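Local coordinates for protein chinitase A (Streptomyces coelicolor, PDB 3EBV) that probably hydrolyses internal linkages of chitin with its family 18 glycosidase domain, the part of the longer protein present here, at residues D245-A250 against P263-A268; V219-P224 against N241-C246; T174-Q179 against C207-G212. One frame throughout, in Å; residues are numbered along the deposited sequence.

Interaction 1. Residues D245-A250 against P263-A268; sequences DCLTKA and PDLRGA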
ATOM      1  N   ASP A 245       3.530  18.327  -3.150  1.00 10.95           N
ATOM      2  CA  ASP A 245       3.338  19.804  -3.113  1.00 11.45           C
ATOM      3  C   ASP A 245       2.250  20.200  -4.094  1.00 11.74           C
ATOM      4  O   ASP A 245       1.417  21.074  -3.804  1.00 11.98           O
ATOM      5  CB  ASP A 245       4.629  20.513  -3.473  1.00 11.76           C
ATOM      6  CG  ASP A 245       5.681  20.406  -2.379  1.00 12.84           C
ATOM      7  OD1 ASP A 245       5.342  19.931  -1.263  1.00 14.36           O
ATOM      8  OD2 ASP A 245       6.809  20.826  -2.695  1.00 14.76           O
ATOM      9  N   CYS A 246       2.300  19.640  -5.293  1.00 10.19           N
ATOM     10  CA  CYS A 246       1.354  20.070  -6.319  1.00 10.53           C
ATOM     11  C   CYS A 246      -0.081  19.791  -5.886  1.00 10.83           C
ATOM     12  O   CYS A 246      -0.995  20.666  -5.958  1.00 11.82           O
ATOM     13  CB  CYS A 246       1.726  19.377  -7.632  1.00 11.09           C
ATOM     14  SG  CYS A 246       0.570  19.688  -9.013  1.00 10.26           S
ATOM     15  N   LEU A 247      -0.312  18.584  -5.379  1.00  9.64           N
ATOM     16  CA  LEU A 247      -1.665  18.180  -4.977  1.00 10.00           C
ATOM     17  C   LEU A 247      -2.106  18.915  -3.711  1.00 10.52           C
ATOM     18  O   LEU A 247      -3.272  19.281  -3.617  1.00 11.65           O
ATOM     19  CB  LEU A 247      -1.697  16.661  -4.712  1.00 10.42           C
ATOM     20  CG  LEU A 247      -1.564  15.846  -6.020  1.00 10.67           C
ATOM     21  CD1 LEU A 247      -1.184  14.350  -5.687  1.00 10.11           C
ATOM     22  CD2 LEU A 247      -2.834  15.862  -6.838  1.00  9.85           C
ATOM     23  N   THR A 248      -1.196  19.099  -2.743  1.00 11.11           N
ATOM     24  CA  THR A 248      -1.626  19.647  -1.425  1.00 12.12           C
ATOM     25  C   THR A 248      -1.668  21.176  -1.376  1.00 13.14           C
ATOM     26  O   THR A 248      -2.463  21.725  -0.610  1.00 14.47           O
ATOM     27  CB  THR A 248      -0.718  19.149  -0.268  1.00 12.18           C
ATOM     28  OG1 THR A 248       0.632  19.560  -0.466  1.00 12.93           O
ATOM     29  CG2 THR A 248      -0.810  17.596  -0.137  1.00 13.88           C
ATOM     30  N   LYS A 249      -0.794  21.822  -2.143  1.00 12.07           N
ATOM     31  CA  LYS A 249      -0.656  23.275  -1.970  0.70 13.44           C
ATOM     32  C   LYS A 249      -0.414  24.046  -3.254  1.00 13.17           C
ATOM     33  O   LYS A 249      -0.124  25.262  -3.204  1.00 13.82           O
ATOM     34  CB  LYS A 249       0.403  23.587  -0.903  0.70 13.90           C
ATOM     35  CG  LYS A 249       1.821  23.150  -1.259  0.70 14.71           C
ATOM     36  CD  LYS A 249       2.754  23.354  -0.031  0.70 16.59           C
ATOM     37  CE  LYS A 249       4.155  22.840  -0.271  0.70 21.91           C
ATOM     38  NZ  LYS A 249       5.176  23.266   0.779  0.70 22.06           N
ATOM     39  N   ALA A 250      -0.600  23.384  -4.395  1.00 11.63           N
ATOM     40  CA  ALA A 250      -0.501  24.046  -5.698  1.00 11.80           C
ATOM     41  C   ALA A 250       0.872  24.647  -5.951  1.00 12.50           C
ATOM     42  O   ALA A 250       1.022  25.729  -6.543  1.00 14.41           O
ATOM     43  CB  ALA A 250      -1.626  25.108  -5.897  1.00 12.04           C
ATOM     44  N   PRO A 263      -5.157  19.456   0.822  1.00 14.49           N
ATOM     45  CA  PRO A 263      -4.153  19.491   1.887  1.00 15.03           C
ATOM     46  C   PRO A 263      -4.120  18.245   2.770  1.00 13.89           C
ATOM     47  O   PRO A 263      -3.056  17.971   3.362  1.00 15.11           O
ATOM     48  CB  PRO A 263      -4.522  20.730   2.728  1.00 16.72           C
ATOM     49  CG  PRO A 263      -5.682  21.337   2.072  1.00 17.32           C
ATOM     50  CD  PRO A 263      -6.045  20.647   0.807  1.00 14.98           C
ATOM     51  N   ASP A 264      -5.232  17.510   2.853  1.00 14.07           N
ATOM     52  CA  ASP A 264      -5.266  16.287   3.705  1.00 14.51           C
ATOM     53  C   ASP A 264      -4.839  15.019   2.971  1.00 13.18           C
ATOM     54  O   ASP A 264      -5.058  13.912   3.465  1.00 12.73           O
ATOM     55  CB  ASP A 264      -6.642  16.080   4.343  1.00 16.56           C
ATOM     56  CG  ASP A 264      -6.963  17.139   5.382  1.00 22.93           C
ATOM     57  OD1 ASP A 264      -6.031  17.823   5.879  1.00 27.39           O
ATOM     58  OD2 ASP A 264      -8.166  17.293   5.678  1.00 30.64           O
ATOM     59  N   LEU A 265      -4.220  15.185   1.806  1.00 11.63           N
ATOM     60  CA  LEU A 265      -3.656  14.023   1.061  1.00 11.34           C
ATOM     61  C   LEU A 265      -2.870  13.147   2.038  1.00 10.80           C
ATOM     62  O   LEU A 265      -2.038  13.667   2.808  1.00 12.25           O
ATOM     63  CB  LEU A 265      -2.723  14.524  -0.052  1.00 11.66           C
ATOM     64  CG  LEU A 265      -2.315  13.427  -1.012  1.00 11.29           C
ATOM     65  CD1 LEU A 265      -3.461  13.036  -1.939  1.00 12.48           C
ATOM     66  CD2 LEU A 265      -1.127  13.895  -1.816  1.00 12.14           C
ATOM     67  N   ARG A 266      -3.098  11.828   1.993  1.00 10.75           N
ATOM     68  CA  ARG A 266      -2.509  10.995   3.067  1.00 11.26           C
ATOM     69  C   ARG A 266      -0.983  11.055   3.088  1.00 11.16           C
ATOM     70  O   ARG A 266      -0.357  11.255   4.126  1.00 11.98           O
ATOM     71  CB  ARG A 266      -2.950   9.535   2.934  1.00 11.76           C
ATOM     72  CG  ARG A 266      -2.342   8.607   4.020  1.00 12.99           C
ATOM     73  CD  ARG A 266      -2.847   8.950   5.396  1.00 17.35           C
ATOM     74  NE  ARG A 266      -4.232   8.536   5.456  1.00 16.46           N
ATOM     75  CZ  ARG A 266      -4.879   8.259   6.577  1.00 19.85           C
ATOM     76  NH1 ARG A 266      -4.281   8.412   7.749  1.00 22.18           N
ATOM     77  NH2 ARG A 266      -6.148   7.870   6.500  1.00 19.91           N
ATOM     78  N   GLY A 267      -0.355  10.822   1.933  1.00 10.71           N
ATOM     79  CA  GLY A 267       1.105  10.719   1.893  1.00  9.75           C
ATOM     80  C   GLY A 267       1.589   9.838   0.769  1.00 10.36           C
ATOM     81  O   GLY A 267       1.108   9.930  -0.372  1.00 10.03           O
ATOM     82  N   ALA A 268       2.531   8.951   1.121  1.00 10.13           N
ATOM     83  CA  ALA A 268       3.249   8.183   0.103  1.00  9.26           C
ATOM     84  C   ALA A 268       3.464   6.775   0.579  1.00  9.21           C
ATOM     85  O   ALA A 268       3.227   6.448   1.746  1.00  9.76           O
ATOM     86  CB  ALA A 268       4.603   8.860  -0.265  1.00 10.30           C
TER

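Interaction 2. Residues V219-P224 against N241-C246; sequences VGLGLP and NAALDC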
ATOM      1  N   VAL A 219      -5.884   8.741  -0.284  1.00  9.16           N
ATOM      2  CA  VAL A 219      -5.051   8.651  -1.506  1.00  9.03           C
ATOM      3  C   VAL A 219      -3.574   8.805  -1.143  1.00  8.97           C
ATOM      4  O   VAL A 219      -3.190   9.779  -0.483  1.00  9.76           O
ATOM      5  CB  VAL A 219      -5.458   9.750  -2.510  1.00  9.42           C
ATOM      6  CG1 VAL A 219      -4.547   9.731  -3.766  1.00 10.02           C
ATOM      7  CG2 VAL A 219      -6.932   9.556  -2.949  1.00 10.25           C
ATOM      8  N   GLY A 220      -2.782   7.779  -1.512  1.00  8.66           N
ATOM      9  CA  GLY A 220      -1.324   7.780  -1.233  1.00  8.59           C
ATOM     10  C   GLY A 220      -0.567   7.512  -2.539  1.00  8.14           C
ATOM     11  O   GLY A 220      -1.043   6.759  -3.399  1.00  8.77           O
ATOM     12  N   LEU A 221       0.627   8.121  -2.648  1.00  8.99           N
ATOM     13  CA  LEU A 221       1.445   7.968  -3.870  1.00  8.78           C
ATOM     14  C   LEU A 221       2.470   6.841  -3.638  1.00  9.16           C
ATOM     15  O   LEU A 221       3.433   7.046  -2.888  1.00  8.92           O
ATOM     16  CB  LEU A 221       2.185   9.294  -4.218  1.00  8.97           C
ATOM     17  CG  LEU A 221       1.250  10.517  -4.336  1.00  9.05           C
ATOM     18  CD1 LEU A 221       2.140  11.648  -4.764  1.00 10.78           C
ATOM     19  CD2 LEU A 221       0.190  10.321  -5.393  1.00 10.98           C
ATOM     20  N   GLY A 222       2.265   5.698  -4.315  1.00  8.98           N
ATOM     21  CA  GLY A 222       3.192   4.543  -4.155  1.00  8.08           C
ATOM     22  C   GLY A 222       4.245   4.529  -5.275  1.00  8.15           C
ATOM     23  O   GLY A 222       3.914   4.568  -6.443  1.00  8.28           O
ATOM     24  N   LEU A 223       5.511   4.446  -4.857  1.00  8.73           N
ATOM     25  CA  LEU A 223       6.646   4.485  -5.801  1.00  8.98           C
ATOM     26  C   LEU A 223       7.659   3.401  -5.446  1.00  9.86           C
ATOM     27  O   LEU A 223       7.724   2.943  -4.303  1.00  9.32           O
ATOM     28  CB  LEU A 223       7.384   5.841  -5.699  1.00  9.41           C
ATOM     29  CG  LEU A 223       6.854   7.063  -6.471  1.00  9.84           C
ATOM     30  CD1 LEU A 223       6.723   6.755  -7.945  1.00 10.33           C
ATOM     31  CD2 LEU A 223       5.495   7.567  -5.846  1.00 10.15           C
ATOM     32  N   PRO A 224       8.529   3.042  -6.414  1.00  9.28           N
ATOM     33  CA  PRO A 224       9.652   2.135  -6.078  1.00 10.05           C
ATOM     34  C   PRO A 224      10.674   2.908  -5.232  1.00 11.20           C
ATOM     35  O   PRO A 224      10.945   4.110  -5.493  1.00 10.45           O
ATOM     36  CB  PRO A 224      10.268   1.792  -7.466  1.00  9.77           C
ATOM     37  CG  PRO A 224       9.217   2.207  -8.494  1.00  9.69           C
ATOM     38  CD  PRO A 224       8.586   3.448  -7.816  1.00  9.66           C
ATOM     39  N   ASN A 241       8.135  14.460  -3.821  1.00 10.95           N
ATOM     40  CA  ASN A 241       7.837  15.649  -2.979  1.00 10.20           C
ATOM     41  C   ASN A 241       7.182  16.745  -3.808  1.00 10.28           C
ATOM     42  O   ASN A 241       6.273  17.396  -3.316  1.00 11.32           O
ATOM     43  CB  ASN A 241       9.120  16.149  -2.295  1.00 10.77           C
ATOM     44  CG  ASN A 241       9.680  15.114  -1.340  1.00 11.75           C
ATOM     45  OD1 ASN A 241       8.957  14.216  -0.889  1.00 11.92           O
ATOM     46  ND2 ASN A 241      10.967  15.260  -0.982  1.00 13.93           N
ATOM     47  N   ALA A 242       7.623  16.911  -5.061  1.00 10.04           N
ATOM     48  CA  ALA A 242       6.949  17.873  -5.938  1.00 10.60           C
ATOM     49  C   ALA A 242       5.493  17.496  -6.185  1.00 10.84           C
ATOM     50  O   ALA A 242       4.589  18.364  -6.172  1.00 11.26           O
ATOM     51  CB  ALA A 242       7.690  18.014  -7.232  1.00 11.06           C
ATOM     52  N   ALA A 243       5.229  16.218  -6.443  1.00 10.06           N
ATOM     53  CA  ALA A 243       3.851  15.808  -6.671  1.00  9.73           C
ATOM     54  C   ALA A 243       2.988  16.056  -5.416  1.00 10.08           C
ATOM     55  O   ALA A 243       1.824  16.448  -5.505  1.00 10.07           O
ATOM     56  CB  ALA A 243       3.815  14.297  -7.066  1.00 11.07           C
ATOM     57  N   LEU A 244       3.553  15.732  -4.252  1.00  9.50           N
ATOM     58  CA  LEU A 244       2.844  15.996  -2.988  1.00 10.30           C
ATOM     59  C   LEU A 244       2.530  17.493  -2.854  1.00 11.13           C
ATOM     60  O   LEU A 244       1.410  17.826  -2.485  1.00 12.01           O
ATOM     61  CB  LEU A 244       3.689  15.514  -1.798  1.00 11.39           C
ATOM     62  CG  LEU A 244       3.839  13.980  -1.703  1.00 10.89           C
ATOM     63  CD1 LEU A 244       4.940  13.748  -0.638  1.00 13.00           C
ATOM     64  CD2 LEU A 244       2.526  13.321  -1.308  1.00 10.85           C
ATOM     65  N   ASP A 245       3.530  18.327  -3.150  1.00 10.95           N
ATOM     66  CA  ASP A 245       3.338  19.804  -3.113  1.00 11.45           C
ATOM     67  C   ASP A 245       2.250  20.200  -4.094  1.00 11.74           C
ATOM     68  O   ASP A 245       1.417  21.074  -3.804  1.00 11.98           O
ATOM     69  CB  ASP A 245       4.629  20.513  -3.473  1.00 11.76           C
ATOM     70  CG  ASP A 245       5.681  20.406  -2.379  1.00 12.84           C
ATOM     71  OD1 ASP A 245       5.342  19.931  -1.263  1.00 14.36           O
ATOM     72  OD2 ASP A 245       6.809  20.826  -2.695  1.00 14.76           O
ATOM     73  N   CYS A 246       2.300  19.640  -5.293  1.00 10.19           N
ATOM     74  CA  CYS A 246       1.354  20.070  -6.319  1.00 10.53           C
ATOM     75  C   CYS A 246      -0.081  19.791  -5.886  1.00 10.83           C
ATOM     76  O   CYS A 246      -0.995  20.666  -5.958  1.00 11.82           O
ATOM     77  CB  CYS A 246       1.726  19.377  -7.632  1.00 11.09           C
ATOM     78  SG  CYS A 246       0.570  19.688  -9.013  1.00 10.26           S
TER

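Interaction 3. Residues T174-Q179 against C207-G212; sequences TVVNMQ and CIQLEG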
ATOM      1  N   THR A 174      -8.636   2.987   4.972  1.00 11.23           N
ATOM      2  CA  THR A 174      -7.599   3.918   5.420  1.00 11.24           C
ATOM      3  C   THR A 174      -6.987   4.682   4.227  1.00 10.90           C
ATOM      4  O   THR A 174      -7.127   5.915   4.139  1.00 11.64           O
ATOM      5  CB  THR A 174      -6.490   3.189   6.200  1.00 11.77           C
ATOM      6  OG1 THR A 174      -7.127   2.391   7.240  1.00 12.73           O
ATOM      7  CG2 THR A 174      -5.532   4.188   6.814  1.00 11.70           C
ATOM      8  N   VAL A 175      -6.355   3.933   3.305  1.00 10.59           N
ATOM      9  CA  VAL A 175      -5.715   4.606   2.166  1.00 10.25           C
ATOM     10  C   VAL A 175      -5.518   3.647   1.022  1.00 10.20           C
ATOM     11  O   VAL A 175      -5.238   2.450   1.212  1.00 10.84           O
ATOM     12  CB  VAL A 175      -4.367   5.268   2.587  1.00 10.82           C
ATOM     13  CG1 VAL A 175      -3.379   4.247   3.185  1.00 11.94           C
ATOM     14  CG2 VAL A 175      -3.719   6.013   1.442  1.00 10.33           C
ATOM     15  N   VAL A 176      -5.694   4.208  -0.186  1.00  9.25           N
ATOM     16  CA  VAL A 176      -5.344   3.527  -1.440  1.00  9.14           C
ATOM     17  C   VAL A 176      -3.966   4.019  -1.820  1.00  9.26           C
ATOM     18  O   VAL A 176      -3.804   5.161  -2.264  1.00  9.52           O
ATOM     19  CB  VAL A 176      -6.337   3.816  -2.580  1.00  9.11           C
ATOM     20  CG1 VAL A 176      -5.915   3.102  -3.851  1.00  9.36           C
ATOM     21  CG2 VAL A 176      -7.749   3.307  -2.181  1.00 11.16           C
ATOM     22  N   ASN A 177      -2.959   3.163  -1.636  1.00  8.96           N
ATOM     23  CA  ASN A 177      -1.581   3.450  -2.077  1.00  8.83           C
ATOM     24  C   ASN A 177      -1.370   2.819  -3.459  1.00  9.50           C
ATOM     25  O   ASN A 177      -0.849   1.706  -3.574  1.00  9.03           O
ATOM     26  CB  ASN A 177      -0.562   2.849  -1.103  1.00  9.86           C
ATOM     27  CG  ASN A 177      -0.568   3.515   0.272  1.00  9.58           C
ATOM     28  OD1 ASN A 177      -0.560   4.755   0.387  1.00  9.62           O
ATOM     29  ND2 ASN A 177      -0.502   2.668   1.355  1.00  9.67           N
HETATM   30  N   MSE A 178      -1.847   3.482  -4.506  1.00  8.69           N
HETATM   31  CA  MSE A 178      -1.661   2.894  -5.839  1.00  8.03           C
HETATM   32  C   MSE A 178      -0.173   2.767  -6.189  1.00  7.73           C
HETATM   33  O   MSE A 178       0.661   3.547  -5.707  1.00  8.37           O
HETATM   34  CB  MSE A 178      -2.400   3.715  -6.931  1.00  8.48           C
HETATM   35  CG  MSE A 178      -2.281   3.065  -8.299  1.00  9.15           C
HETATM   36 SE   MSE A 178      -3.574   3.913  -9.532  1.00 14.85          SE
HETATM   37  CE  MSE A 178      -2.685   5.592  -9.845  1.00 10.63           C
ATOM     38  N   GLN A 179       0.122   1.746  -7.021  1.00  8.11           N
ATOM     39  CA  GLN A 179       1.486   1.506  -7.471  1.00  8.30           C
ATOM     40  C   GLN A 179       1.678   2.314  -8.773  1.00  7.85           C
ATOM     41  O   GLN A 179       1.280   1.893  -9.877  1.00  9.52           O
ATOM     42  CB  GLN A 179       1.692   0.009  -7.773  1.00  8.92           C
ATOM     43  CG  GLN A 179       1.444  -0.882  -6.572  1.00 10.64           C
ATOM     44  CD  GLN A 179       1.632  -2.352  -6.955  1.00 10.85           C
ATOM     45  OE1 GLN A 179       2.604  -2.720  -7.632  1.00 11.81           O
ATOM     46  NE2 GLN A 179       0.688  -3.189  -6.536  1.00 12.36           N
ATOM     47  N   CYS A 207      -5.330  12.503  -9.325  1.00  9.54           N
ATOM     48  CA  CYS A 207      -6.533  13.328  -9.548  1.00 10.12           C
ATOM     49  C   CYS A 207      -7.778  12.474  -9.851  1.00 10.61           C
ATOM     50  O   CYS A 207      -8.898  12.830  -9.460  1.00 10.44           O
ATOM     51  CB  CYS A 207      -6.201  14.250 -10.746  1.00 10.86           C
ATOM     52  SG  CYS A 207      -7.558  15.272 -11.335  1.00 14.70           S
ATOM     53  N   ILE A 208      -7.627  11.363 -10.571  1.00  9.06           N
ATOM     54  CA  ILE A 208      -8.802  10.545 -10.897  1.00  8.88           C
ATOM     55  C   ILE A 208      -9.432  10.052  -9.572  1.00  8.75           C
ATOM     56  O   ILE A 208     -10.666  10.010  -9.441  1.00 10.37           O
ATOM     57  CB  ILE A 208      -8.418   9.304 -11.755  1.00  9.47           C
ATOM     58  CG1 ILE A 208      -7.748   9.712 -13.069  1.00 10.46           C
ATOM     59  CG2 ILE A 208      -9.635   8.429 -12.045  1.00 10.58           C
ATOM     60  CD1 ILE A 208      -7.134   8.528 -13.796  1.00 10.30           C
ATOM     61  N   GLN A 209      -8.584   9.650  -8.612  1.00  8.85           N
ATOM     62  CA  GLN A 209      -9.087   9.201  -7.292  1.00  9.01           C
ATOM     63  C   GLN A 209      -9.701  10.357  -6.503  1.00  9.53           C
ATOM     64  O   GLN A 209     -10.798  10.208  -5.918  1.00 10.32           O
ATOM     65  CB  GLN A 209      -7.933   8.565  -6.514  1.00  8.33           C
ATOM     66  CG  GLN A 209      -7.452   7.296  -7.200  1.00 10.05           C
ATOM     67  CD  GLN A 209      -6.166   6.731  -6.621  1.00  9.26           C
ATOM     68  OE1 GLN A 209      -5.932   6.790  -5.419  1.00 10.26           O
ATOM     69  NE2 GLN A 209      -5.335   6.185  -7.503  1.00 10.59           N
ATOM     70  N   LEU A 210      -9.000  11.492  -6.476  1.00  9.68           N
ATOM     71  CA  LEU A 210      -9.424  12.665  -5.690  1.00 10.36           C
ATOM     72  C   LEU A 210     -10.713  13.291  -6.218  1.00 11.22           C
ATOM     73  O   LEU A 210     -11.449  13.905  -5.426  1.00 12.23           O
ATOM     74  CB  LEU A 210      -8.308  13.708  -5.593  1.00  9.88           C
ATOM     75  CG  LEU A 210      -7.017  13.222  -4.904  1.00 10.74           C
ATOM     76  CD1 LEU A 210      -5.805  14.052  -5.336  1.00 12.30           C
ATOM     77  CD2 LEU A 210      -7.240  13.263  -3.364  1.00 11.40           C
ATOM     78  N   GLU A 211     -10.941  13.179  -7.519  1.00 10.75           N
ATOM     79  CA  GLU A 211     -12.179  13.682  -8.139  1.00 13.25           C
ATOM     80  C   GLU A 211     -13.240  12.594  -8.252  1.00 12.94           C
ATOM     81  O   GLU A 211     -14.369  12.888  -8.694  1.00 15.26           O
ATOM     82  CB  GLU A 211     -11.882  14.295  -9.540  1.00 12.70           C
ATOM     83  CG  GLU A 211     -10.941  15.490  -9.478  1.00 14.42           C
ATOM     84  CD  GLU A 211     -10.757  16.172 -10.848  1.00 16.82           C
ATOM     85  OE1 GLU A 211     -11.104  15.552 -11.900  1.00 18.92           O
ATOM     86  OE2 GLU A 211     -10.244  17.329 -10.837  1.00 20.59           O
ATOM     87  N   GLY A 212     -12.917  11.341  -7.881  1.00 12.38           N
ATOM     88  CA  GLY A 212     -13.797  10.233  -8.155  1.00 12.08           C
ATOM     89  C   GLY A 212     -14.452   9.614  -6.924  1.00 11.73           C
ATOM     90  O   GLY A 212     -14.941   8.496  -7.001  1.00 14.10           O
TER

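Interaction 1. Residues D245-A250 against P263-A268
The carbonyl oxygen of T248 sits over one face of the P263 ring. It is nearly central there, 3.8 Å from P263 CA and 4.0 Å from both P263 CB and P263 CD. T248 CB comes from the same side but lies further out, past the CA corner of the ring. Segment 245-250 places nothing on the opposite face, and P263 is exposed.

The rest of the contact is apolar. T248 CG2 meets L265 CB at 3.6 Å, with the two side chains at about a right angle. The first torsion of T248 (chi1 61°) explains this. It sets OG1 between the backbone N and the carbonyl carbon, where the hydroxyl hydrogen-bonds to L244 O one turn back in the helix. CG2 is thereby left to face L265. L265 carries its CG anti to the backbone N (chi1 -169°), and its CD2 branch reaches the helix. L265 CD2 lies 3.9 Å from L247 CD1. It is also 4.0 Å from L247 CB, so it rests along the leucine side chain and not only on its end.

No hydrogen bond joins the two segments. L210 of helix 199-210 packs on both L247 and L265 and extends the apolar patch. The chain just before P263 is tied to the helix by a backbone hydrogen bond between L247 and Y262. C246 forms a disulfide with C253, which fastens the intervening loop to the helix.

After L265 the chain enters strand 267-271, which pairs with strands 219-224 and 6-12. The contact thus packs the C-terminal end of helix 237-249 against the return loop into the last barrel strand, an alpha-to-beta connection of the TIM barrel of family 18 glycosidases.

Interaction 2. Residues V219-P224 against N241-C246
L221 reaches from strand 219-224 to helix 237-249 with one methyl, CD1. This methyl meets two apolar groups on the helix. A243 CB lies 3.9 Å from L221 CD1. L244 CD2 is at the same distance, 3.9 Å, from L221 CD1. The two leucines point at each other from strand and helix and pass side by side, so they overlap near their ends. L221 is extended beyond CB (chi2 -176°), which carries CD1 out to the helix. The backbones stay well apart, with 8.2 Å between L221 CA and L244 CA. All three touching residues are buried.

Hydrogen bonds serve each element separately, and none crosses the contact. Within the helix, D245 N bonds to N241 O and C246 N to A242 O. In the strand, the backbone of L221 bonds to G267 and M269 of the neighbouring strand 267-271.

Further apolar packing places the helix among its neighbours. A243 touches L202 of helix 199-210, and L244 touches V291 of helix 282-292. Strand 219-224 is followed in the chain by this helix, which packs on the outside of the sheet. That is a beta-alpha unit of the (beta/alpha)8 barrel.

Interaction 3. Residues T174-Q179 against C207-G212
Q209 reaches from helix 199-210 to V176 and M178 on strand 175-179. The strand and the helix that follows it form one beta-alpha unit of the TIM barrel. M178 is a selenomethionine.

The oxygen end of the Q209 amide makes van der Waals contact with V176. OE1 lies 4.0 Å from V176 CG1 and 4.1 Å from V176 CB. The V176 side chain crosses that of Q209 obliquely. V219 of the adjacent strand 219-224 also touches Q209.

On the nitrogen side, Q209 NE2 faces M178. It is 3.5 Å from M178 SE and 3.9 Å from M178 CB. No hydrogen bond joins the two segments, so these are packing contacts. The Q209 chain starts anti to the carbonyl carbon (chi1 -65°) and then runs extended, which brings the amide from the helix to the strand. With an alanine here in place of the glutamine, V176 and M178 would probably face a gap between strand and helix, and the selenium end of M178 is likely to be freer to turn. M155 packs on both Q209 and M178.

Backbone hydrogen bonds hold the two elements individually. E211 N bonds to C207 O at the end of the helix. V176 bonds to G220 in the next strand. C207 is joined to C189 by a disulfide, which links the helix to the loop region before it. In the strand, Q179 NE2 points elsewhere and hydrogen-bonds to E121 OE2 and A149 O.

The M178 side chain runs out from the strand and then bends at its last torsion (chi3 75°). The bend turns the terminal methyl back to the amide, so that M178 CE lies 3.6 Å from Q209 NE2.

From the N terminus, strand 175-179 comes first and helix 199-210 returns to it in interaction 3. This closes a loop before the other two contacts open. Strand 219-224 follows, and interaction 2 closes when helix 237-249 packs on it. Interaction 1 starts on that same helix and closes at the loop 263-266 that leads into strand 267-271. Interactions 2 and 1 thus follow end to end, overlapping at D245 and C246, and none of the three nests within another. Strand 219-224 lies between strands 175-179 and 267-271 in the barrel sheet, and backbone bonds join them in that order. Helix 199-210, helix 237-249 and the final loop share one apolar layer outside the barrel.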